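Local atomic coordinates of putative uncharacterized protein PH0242 (Pyrococcus horikoshii, PDB entry 3VU1), a protein that is the C-terminal globular part of an archaeal AglB, a protein of the oligosaccharyltransferase family, and carries a bound calcium ion. Residues 271-283 / 325-339. Sequence-based numbering, arbitrary orientation.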
ATOM      1  N   LYS A 271      21.380   9.946  10.142  1.00 45.03           N
ATOM      2  CA  LYS A 271      22.494  10.077   9.186  1.00 41.29           C
ATOM      3  C   LYS A 271      23.608   9.034   9.376  1.00 39.71           C
ATOM      4  O   LYS A 271      23.738   8.438  10.438  1.00 37.89           O
ATOM      5  CB  LYS A 271      23.077  11.493   9.245  1.00 45.59           C
ATOM      6  CG  LYS A 271      22.062  12.580   8.894  1.00 54.15           C
ATOM      7  CD  LYS A 271      22.713  13.953   8.761  1.00 64.61           C
ATOM      8  CE  LYS A 271      21.721  15.044   8.353  1.00 68.07           C
ATOM      9  NZ  LYS A 271      20.894  15.506   9.505  1.00 72.99           N
ATOM     10  N   LEU A 272      24.386   8.808   8.317  1.00 36.95           N
ATOM     11  CA  LEU A 272      25.549   7.929   8.338  1.00 34.39           C
ATOM     12  C   LEU A 272      26.799   8.666   7.817  1.00 35.62           C
ATOM     13  O   LEU A 272      26.746   9.366   6.807  1.00 34.18           O
ATOM     14  CB  LEU A 272      25.303   6.681   7.479  1.00 31.87           C
ATOM     15  CG  LEU A 272      24.451   5.538   8.034  1.00 31.50           C
ATOM     16  CD1 LEU A 272      24.144   4.543   6.920  1.00 28.66           C
ATOM     17  CD2 LEU A 272      25.131   4.823   9.201  1.00 30.74           C
ATOM     18  N   SER A 273      27.922   8.498   8.508  1.00 38.05           N
ATOM     19  CA  SER A 273      29.203   9.083   8.082  1.00 37.42           C
ATOM     20  C   SER A 273      29.827   8.225   7.007  1.00 35.29           C
ATOM     21  O   SER A 273      29.627   7.016   6.998  1.00 36.88           O
ATOM     22  CB  SER A 273      30.162   9.119   9.268  1.00 37.26           C
ATOM     23  OG  SER A 273      30.484   7.796   9.691  1.00 40.58           O
ATOM     24  N   PRO A 274      30.620   8.825   6.110  1.00 36.44           N
ATOM     25  CA  PRO A 274      31.468   7.959   5.247  1.00 35.82           C
ATOM     26  C   PRO A 274      32.429   7.151   6.136  1.00 37.10           C
ATOM     27  O   PRO A 274      32.639   7.537   7.277  1.00 39.47           O
ATOM     28  CB  PRO A 274      32.262   8.964   4.399  1.00 34.05           C
ATOM     29  CG  PRO A 274      31.514  10.264   4.511  1.00 33.70           C
ATOM     30  CD  PRO A 274      30.790  10.265   5.829  1.00 33.62           C
ATOM     31  N   GLY A 275      33.005   6.065   5.628  1.00 36.83           N
ATOM     32  CA  GLY A 275      33.861   5.189   6.417  1.00 38.43           C
ATOM     33  C   GLY A 275      33.188   3.835   6.624  1.00 44.35           C
ATOM     34  O   GLY A 275      32.070   3.607   6.122  1.00 46.94           O
ATOM     35  N   LYS A 276      33.855   2.942   7.372  1.00 42.54           N
ATOM     36  CA  LYS A 276      33.341   1.590   7.649  1.00 40.66           C
ATOM     37  C   LYS A 276      32.175   1.578   8.621  1.00 39.19           C
ATOM     38  O   LYS A 276      32.163   2.326   9.596  1.00 40.74           O
ATOM     39  CB  LYS A 276      34.438   0.649   8.158  1.00 42.00           C
ATOM     40  CG  LYS A 276      35.401   0.262   7.065  1.00 52.63           C
ATOM     41  CD  LYS A 276      36.519  -0.663   7.514  1.00 57.38           C
ATOM     42  CE  LYS A 276      37.568  -0.741   6.400  1.00 65.23           C
ATOM     43  NZ  LYS A 276      38.489  -1.907   6.566  1.00 71.40           N
ATOM     44  N   HIS A 277      31.198   0.720   8.353  1.00 35.20           N
ATOM     45  CA  HIS A 277      30.111   0.523   9.277  1.00 34.72           C
ATOM     46  C   HIS A 277      29.717  -0.920   9.322  1.00 34.72           C
ATOM     47  O   HIS A 277      29.855  -1.668   8.343  1.00 37.00           O
ATOM     48  CB  HIS A 277      28.892   1.329   8.840  1.00 35.96           C
ATOM     49  CG  HIS A 277      29.042   2.823   8.968  1.00 33.90           C
ATOM     50  ND1 HIS A 277      28.626   3.502  10.078  1.00 33.90           N
ATOM     51  CD2 HIS A 277      29.516   3.786   8.058  1.00 32.31           C
ATOM     52  CE1 HIS A 277      28.828   4.839   9.890  1.00 35.45           C
ATOM     53  NE2 HIS A 277      29.373   5.011   8.655  1.00 36.81           N
ATOM     54  N   THR A 278      29.196  -1.331  10.460  1.00 33.88           N
ATOM     55  CA  THR A 278      28.492  -2.578  10.523  1.00 34.10           C
ATOM     56  C   THR A 278      27.063  -2.213  10.857  1.00 36.60           C
ATOM     57  O   THR A 278      26.794  -1.556  11.870  1.00 42.77           O
ATOM     58  CB  THR A 278      29.126  -3.534  11.541  1.00 33.52           C
ATOM     59  OG1 THR A 278      30.329  -4.038  10.969  1.00 35.18           O
ATOM     60  CG2 THR A 278      28.226  -4.729  11.828  1.00 34.25           C
ATOM     61  N   LEU A 279      26.151  -2.619   9.984  1.00 36.88           N
ATOM     62  CA  LEU A 279      24.767  -2.171  10.050  1.00 35.00           C
ATOM     63  C   LEU A 279      23.840  -3.357  10.198  1.00 35.64           C
ATOM     64  O   LEU A 279      24.089  -4.441   9.632  1.00 39.52           O
ATOM     65  CB  LEU A 279      24.414  -1.392   8.780  1.00 33.89           C
ATOM     66  CG  LEU A 279      25.270  -0.184   8.404  1.00 33.97           C
ATOM     67  CD1 LEU A 279      24.860   0.312   7.030  1.00 31.80           C
ATOM     68  CD2 LEU A 279      25.133   0.924   9.445  1.00 32.97           C
ATOM     69  N   ARG A 280      22.787  -3.158  10.979  1.00 33.95           N
ATOM     70  CA  ARG A 280      21.703  -4.095  11.054  1.00 35.32           C
ATOM     71  C   ARG A 280      20.513  -3.450  10.360  1.00 36.39           C
ATOM     72  O   ARG A 280      20.012  -2.417  10.835  1.00 39.65           O
ATOM     73  CB  ARG A 280      21.363  -4.445  12.504  1.00 36.34           C
ATOM     74  CG  ARG A 280      20.493  -5.701  12.608  1.00 40.66           C
ATOM     75  CD  ARG A 280      19.852  -5.844  13.971  1.00 42.77           C
ATOM     76  NE  ARG A 280      20.695  -6.608  14.882  1.00 47.94           N
ATOM     77  CZ  ARG A 280      20.820  -6.353  16.185  1.00 49.27           C
ATOM     78  NH1 ARG A 280      20.187  -5.341  16.779  1.00 46.55           N
ATOM     79  NH2 ARG A 280      21.605  -7.116  16.902  1.00 51.42           N
ATOM     80  N   LEU A 281      20.095  -4.031   9.228  1.00 33.28           N
ATOM     81  CA  LEU A 281      18.937  -3.554   8.455  1.00 32.10           C
ATOM     82  C   LEU A 281      17.636  -4.318   8.766  1.00 32.98           C
ATOM     83  O   LEU A 281      17.541  -5.551   8.608  1.00 34.06           O
ATOM     84  CB  LEU A 281      19.279  -3.617   6.975  1.00 31.11           C
ATOM     85  CG  LEU A 281      20.725  -3.163   6.710  1.00 31.94           C
ATOM     86  CD1 LEU A 281      21.091  -3.353   5.250  1.00 30.75           C
ATOM     87  CD2 LEU A 281      20.975  -1.715   7.115  1.00 30.00           C
ATOM     88  N   TYR A 282      16.640  -3.592   9.241  1.00 34.75           N
ATOM     89  CA  TYR A 282      15.342  -4.189   9.561  1.00 37.40           C
ATOM     90  C   TYR A 282      14.440  -4.037   8.346  1.00 37.86           C
ATOM     91  O   TYR A 282      14.082  -2.929   7.955  1.00 40.17           O
ATOM     92  CB  TYR A 282      14.711  -3.510  10.762  1.00 40.68           C
ATOM     93  CG  TYR A 282      15.397  -3.797  12.068  1.00 47.57           C
ATOM     94  CD1 TYR A 282      16.628  -3.194  12.378  1.00 51.03           C
ATOM     95  CD2 TYR A 282      14.814  -4.654  13.016  1.00 49.22           C
ATOM     96  CE1 TYR A 282      17.261  -3.445  13.584  1.00 53.24           C
ATOM     97  CE2 TYR A 282      15.441  -4.910  14.233  1.00 51.61           C
ATOM     98  CZ  TYR A 282      16.661  -4.304  14.507  1.00 55.36           C
ATOM     99  OH  TYR A 282      17.294  -4.533  15.699  1.00 60.20           O
ATOM    100  N   ILE A 283      14.089  -5.163   7.748  1.00 38.12           N
ATOM    101  CA  ILE A 283      13.450  -5.174   6.444  1.00 35.80           C
ATOM    102  C   ILE A 283      11.950  -5.420   6.543  1.00 35.77           C
ATOM    103  O   ILE A 283      11.489  -6.311   7.268  1.00 36.96           O
ATOM    104  CB  ILE A 283      14.132  -6.201   5.533  1.00 34.74           C
ATOM    105  CG1 ILE A 283      15.509  -5.637   5.150  1.00 36.03           C
ATOM    106  CG2 ILE A 283      13.258  -6.523   4.326  1.00 32.65           C
ATOM    107  CD1 ILE A 283      16.370  -6.509   4.254  1.00 35.09           C
ATOM    108  N   ILE A 325      19.015  -8.148   8.956  1.00 41.45           N
ATOM    109  CA  ILE A 325      20.168  -8.540   8.169  1.00 41.31           C
ATOM    110  C   ILE A 325      21.361  -7.660   8.507  1.00 42.98           C
ATOM    111  O   ILE A 325      21.217  -6.439   8.603  1.00 44.77           O
ATOM    112  CB  ILE A 325      19.826  -8.424   6.675  1.00 42.93           C
ATOM    113  CG1 ILE A 325      19.401  -9.777   6.169  1.00 46.13           C
ATOM    114  CG2 ILE A 325      20.982  -7.953   5.821  1.00 41.55           C
ATOM    115  CD1 ILE A 325      19.021  -9.731   4.716  1.00 52.49           C
ATOM    116  N   ILE A 326      22.534  -8.278   8.661  1.00 42.41           N
ATOM    117  CA  ILE A 326      23.730  -7.564   9.102  1.00 41.51           C
ATOM    118  C   ILE A 326      24.640  -7.417   7.921  1.00 41.43           C
ATOM    119  O   ILE A 326      24.879  -8.394   7.239  1.00 44.98           O
ATOM    120  CB  ILE A 326      24.455  -8.302  10.250  1.00 39.44           C
ATOM    121  CG1 ILE A 326      23.592  -8.226  11.513  1.00 39.58           C
ATOM    122  CG2 ILE A 326      25.817  -7.684  10.495  1.00 36.99           C
ATOM    123  CD1 ILE A 326      24.148  -8.911  12.741  1.00 39.12           C
ATOM    124  N   VAL A 327      25.125  -6.203   7.659  1.00 40.25           N
ATOM    125  CA  VAL A 327      26.045  -5.992   6.545  1.00 39.52           C
ATOM    126  C   VAL A 327      27.238  -5.189   7.008  1.00 43.00           C
ATOM    127  O   VAL A 327      27.161  -4.516   8.043  1.00 46.54           O
ATOM    128  CB  VAL A 327      25.396  -5.281   5.328  1.00 41.02           C
ATOM    129  CG1 VAL A 327      24.239  -6.089   4.773  1.00 40.42           C
ATOM    130  CG2 VAL A 327      24.951  -3.864   5.670  1.00 41.23           C
ATOM    131  N   ASN A 328      28.332  -5.275   6.241  1.00 42.85           N
ATOM    132  CA  ASN A 328      29.534  -4.447   6.427  1.00 40.63           C
ATOM    133  C   ASN A 328      29.822  -3.640   5.184  1.00 40.76           C
ATOM    134  O   ASN A 328      29.935  -4.192   4.107  1.00 43.72           O
ATOM    135  CB  ASN A 328      30.739  -5.320   6.746  1.00 38.52           C
ATOM    136  CG  ASN A 328      30.745  -5.759   8.179  1.00 42.65           C
ATOM    137  OD1 ASN A 328      30.212  -6.803   8.511  1.00 45.80           O
ATOM    138  ND2 ASN A 328      31.291  -4.926   9.055  1.00 45.63           N
ATOM    139  N   VAL A 329      29.954  -2.332   5.322  1.00 39.93           N
ATOM    140  CA  VAL A 329      30.085  -1.493   4.153  1.00 38.17           C
ATOM    141  C   VAL A 329      31.059  -0.340   4.375  1.00 39.28           C
ATOM    142  O   VAL A 329      31.114   0.245   5.456  1.00 41.21           O
ATOM    143  CB  VAL A 329      28.688  -0.984   3.685  1.00 39.92           C
ATOM    144  CG1 VAL A 329      28.012  -0.081   4.731  1.00 37.66           C
ATOM    145  CG2 VAL A 329      28.778  -0.302   2.321  1.00 38.71           C
ATOM    146  N   THR A 330      31.835  -0.024   3.348  1.00 39.24           N
ATOM    147  CA  THR A 330      32.609   1.198   3.371  1.00 39.55           C
ATOM    148  C   THR A 330      31.899   2.209   2.486  1.00 41.95           C
ATOM    149  O   THR A 330      31.911   2.079   1.255  1.00 44.20           O
ATOM    150  CB  THR A 330      34.054   0.983   2.873  1.00 39.32           C
ATOM    151  OG1 THR A 330      34.652  -0.121   3.582  1.00 39.86           O
ATOM    152  CG2 THR A 330      34.874   2.249   3.104  1.00 36.38           C
ATOM    153  N   LEU A 331      31.273   3.202   3.116  1.00 40.15           N
ATOM    154  CA  LEU A 331      30.579   4.260   2.393  1.00 40.63           C
ATOM    155  C   LEU A 331      31.512   5.400   1.987  1.00 42.23           C
ATOM    156  O   LEU A 331      32.083   6.053   2.847  1.00 44.35           O
ATOM    157  CB  LEU A 331      29.459   4.840   3.263  1.00 40.46           C
ATOM    158  CG  LEU A 331      28.480   3.871   3.925  1.00 38.65           C
ATOM    159  CD1 LEU A 331      27.549   4.660   4.807  1.00 37.52           C
ATOM    160  CD2 LEU A 331      27.686   3.085   2.895  1.00 41.46           C
ATOM    161  N   PRO A 332      31.625   5.686   0.676  1.00 44.06           N
ATOM    162  CA  PRO A 332      32.420   6.832   0.257  1.00 42.93           C
ATOM    163  C   PRO A 332      31.704   8.100   0.634  1.00 44.63           C
ATOM    164  O   PRO A 332      30.512   8.059   0.951  1.00 46.20           O
ATOM    165  CB  PRO A 332      32.417   6.718  -1.264  1.00 44.74           C
ATOM    166  CG  PRO A 332      31.122   6.057  -1.587  1.00 45.78           C
ATOM    167  CD  PRO A 332      30.866   5.100  -0.451  1.00 45.54           C
ATOM    168  N   THR A 333      32.414   9.220   0.578  1.00 45.84           N
ATOM    169  CA  THR A 333      31.814  10.527   0.853  1.00 45.81           C
ATOM    170  C   THR A 333      30.824  10.825  -0.283  1.00 41.46           C
ATOM    171  O   THR A 333      31.107  10.511  -1.436  1.00 42.17           O
ATOM    172  CB  THR A 333      32.898  11.636   0.926  1.00 45.82           C
ATOM    173  OG1 THR A 333      33.568  11.652  -0.320  1.00 55.40           O
ATOM    174  CG2 THR A 333      33.973  11.340   1.989  1.00 42.83           C
ATOM    175  N   ALA A 334      29.680  11.418   0.047  1.00 37.28           N
ATOM    176  CA  ALA A 334      28.583  11.650  -0.896  1.00 37.60           C
ATOM    177  C   ALA A 334      27.482  12.346  -0.143  1.00 38.86           C
ATOM    178  O   ALA A 334      27.508  12.375   1.085  1.00 37.79           O
ATOM    179  CB  ALA A 334      28.050  10.337  -1.435  1.00 36.98           C
ATOM    180  N   GLN A 335      26.504  12.898  -0.854  1.00 41.36           N
ATOM    181  CA  GLN A 335      25.412  13.592  -0.177  1.00 42.43           C
ATOM    182  C   GLN A 335      24.465  12.634   0.548  1.00 41.20           C
ATOM    183  O   GLN A 335      24.042  12.923   1.657  1.00 40.79           O
ATOM    184  CB  GLN A 335      24.627  14.484  -1.141  1.00 49.02           C
ATOM    185  CG  GLN A 335      23.425  15.141  -0.459  1.00 53.15           C
ATOM    186  CD  GLN A 335      22.558  15.974  -1.381  1.00 59.05           C
ATOM    187  OE1 GLN A 335      21.608  16.605  -0.920  1.00 67.64           O
ATOM    188  NE2 GLN A 335      22.884  16.007  -2.677  1.00 64.29           N
ATOM    189  N   LYS A 336      24.129  11.509  -0.081  1.00 40.30           N
ATOM    190  CA  LYS A 336      23.216  10.558   0.535  1.00 43.31           C
ATOM    191  C   LYS A 336      23.450   9.124   0.064  1.00 42.14           C
ATOM    192  O   LYS A 336      24.092   8.903  -0.964  1.00 39.02           O
ATOM    193  CB  LYS A 336      21.762  10.963   0.299  1.00 46.75           C
ATOM    194  CG  LYS A 336      21.338  11.016  -1.153  1.00 51.11           C
ATOM    195  CD  LYS A 336      19.842  11.250  -1.225  1.00 58.26           C
ATOM    196  CE  LYS A 336      19.387  11.540  -2.648  1.00 63.77           C
ATOM    197  NZ  LYS A 336      17.926  11.832  -2.630  1.00 68.04           N
ATOM    198  N   TYR A 337      22.942   8.157   0.836  1.00 41.51           N
ATOM    199  CA  TYR A 337      23.044   6.730   0.463  1.00 42.50           C
ATOM    200  C   TYR A 337      21.674   6.095   0.201  1.00 40.33           C
ATOM    201  O   TYR A 337      20.714   6.268   0.973  1.00 37.15           O
ATOM    202  CB  TYR A 337      23.860   5.907   1.481  1.00 40.28           C
ATOM    203  CG  TYR A 337      25.159   6.568   1.883  1.00 41.49           C
ATOM    204  CD1 TYR A 337      25.259   7.258   3.087  1.00 42.09           C
ATOM    205  CD2 TYR A 337      26.277   6.523   1.056  1.00 40.62           C
ATOM    206  CE1 TYR A 337      26.432   7.877   3.472  1.00 42.90           C
ATOM    207  CE2 TYR A 337      27.460   7.141   1.429  1.00 44.19           C
ATOM    208  CZ  TYR A 337      27.528   7.821   2.642  1.00 47.54           C
ATOM    209  OH  TYR A 337      28.687   8.451   3.039  1.00 49.94           O
ATOM    210  N   ARG A 338      21.593   5.379  -0.911  1.00 38.03           N
ATOM    211  CA  ARG A 338      20.369   4.682  -1.253  1.00 40.06           C
ATOM    212  C   ARG A 338      20.592   3.172  -1.192  1.00 37.77           C
ATOM    213  O   ARG A 338      21.419   2.614  -1.915  1.00 36.22           O
ATOM    214  CB  ARG A 338      19.863   5.122  -2.640  1.00 40.78           C
ATOM    215  CG  ARG A 338      18.452   4.670  -2.973  1.00 37.97           C
ATOM    216  CD  ARG A 338      18.123   4.997  -4.410  1.00 38.63           C
ATOM    217  NE  ARG A 338      17.729   6.385  -4.531  1.00 42.46           N
ATOM    218  CZ  ARG A 338      17.784   7.088  -5.654  1.00 42.71           C
ATOM    219  NH1 ARG A 338      18.238   6.524  -6.773  1.00 40.77           N
ATOM    220  NH2 ARG A 338      17.398   8.362  -5.644  1.00 40.01           N
ATOM    221  N   PHE A 339      19.839   2.527  -0.316  1.00 36.82           N
ATOM    222  CA  PHE A 339      19.825   1.081  -0.229  1.00 37.88           C
ATOM    223  C   PHE A 339      18.897   0.465  -1.292  1.00 37.82           C
ATOM    224  O   PHE A 339      17.724   0.826  -1.399  1.00 39.70           O
ATOM    225  CB  PHE A 339      19.448   0.669   1.197  1.00 38.88           C
ATOM    226  CG  PHE A 339      20.487   1.057   2.219  1.00 40.34           C
ATOM    227  CD1 PHE A 339      20.719   2.401   2.532  1.00 39.53           C
ATOM    228  CD2 PHE A 339      21.258   0.090   2.850  1.00 41.72           C
ATOM    229  CE1 PHE A 339      21.678   2.768   3.462  1.00 38.47           C
ATOM    230  CE2 PHE A 339      22.228   0.456   3.778  1.00 41.73           C
ATOM    231  CZ  PHE A 339      22.435   1.792   4.084  1.00 38.96           C
TER
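Leu279 carries CG beside its backbone N (chi1 -56°) and Val329 sets CG1 between its N and carbonyl carbon (chi1 64°), so that Leu279 CD1 lands 3.9 Å from Val329 CG1, in the apolar layer where strands 275-283 and 325-331 meet strand 336-339. The same CD1 reaches Phe339 CZ, coming in at the edge of the phenyl ring. Leu331 CD1 lies over one face of the Tyr337 ring, which belongs to the same segment, 325-339, and touches both Leu272 CD1 and, at 3.9 Å, His277 CD2. Further along, Leu281 CD1 packs on Val327 CG2 at 3.9 Å, while its CD2 turns to Phe339.

The backbones form a regular antiparallel ladder within the Peripheral 1 domain, 325-331 being an outermost strand of its sheet within the chain. Gly275, His277, Leu279 and Leu281 each exchange two backbone bonds with Leu331, Val329, Val327 and Ile325; Leu279 N to Val327 O, 2.9 Å, is nearly straight at 171°. On the other face, Arg280 CG brushes Ile326 CG1, while the guanidinium reaches Glu259 in a salt bridge.

At the far end the Pro274 ring fits between Thr333 and Tyr337: its CG is 3.7 Å from Thr333 CG2 and as far from Tyr337 OH. Tyr337 OH donates to Pro332 O at 2.8 Å, which ties the ring to the turn between strands 325-331 and 336-339. His277 is held at both nitrogens, NE2 giving its proton to Ser273 O at 2.6 Å and ND1 bonding Asp260; with Leu272 CD2 over one face, the imidazole has little freedom to rotate. Such a ring, bonded to a carboxylate as well as a carbonyl, probably favours the protonated form, a polar group set into the otherwise greasy seam between one face of the four-stranded sheet and strand 336-356.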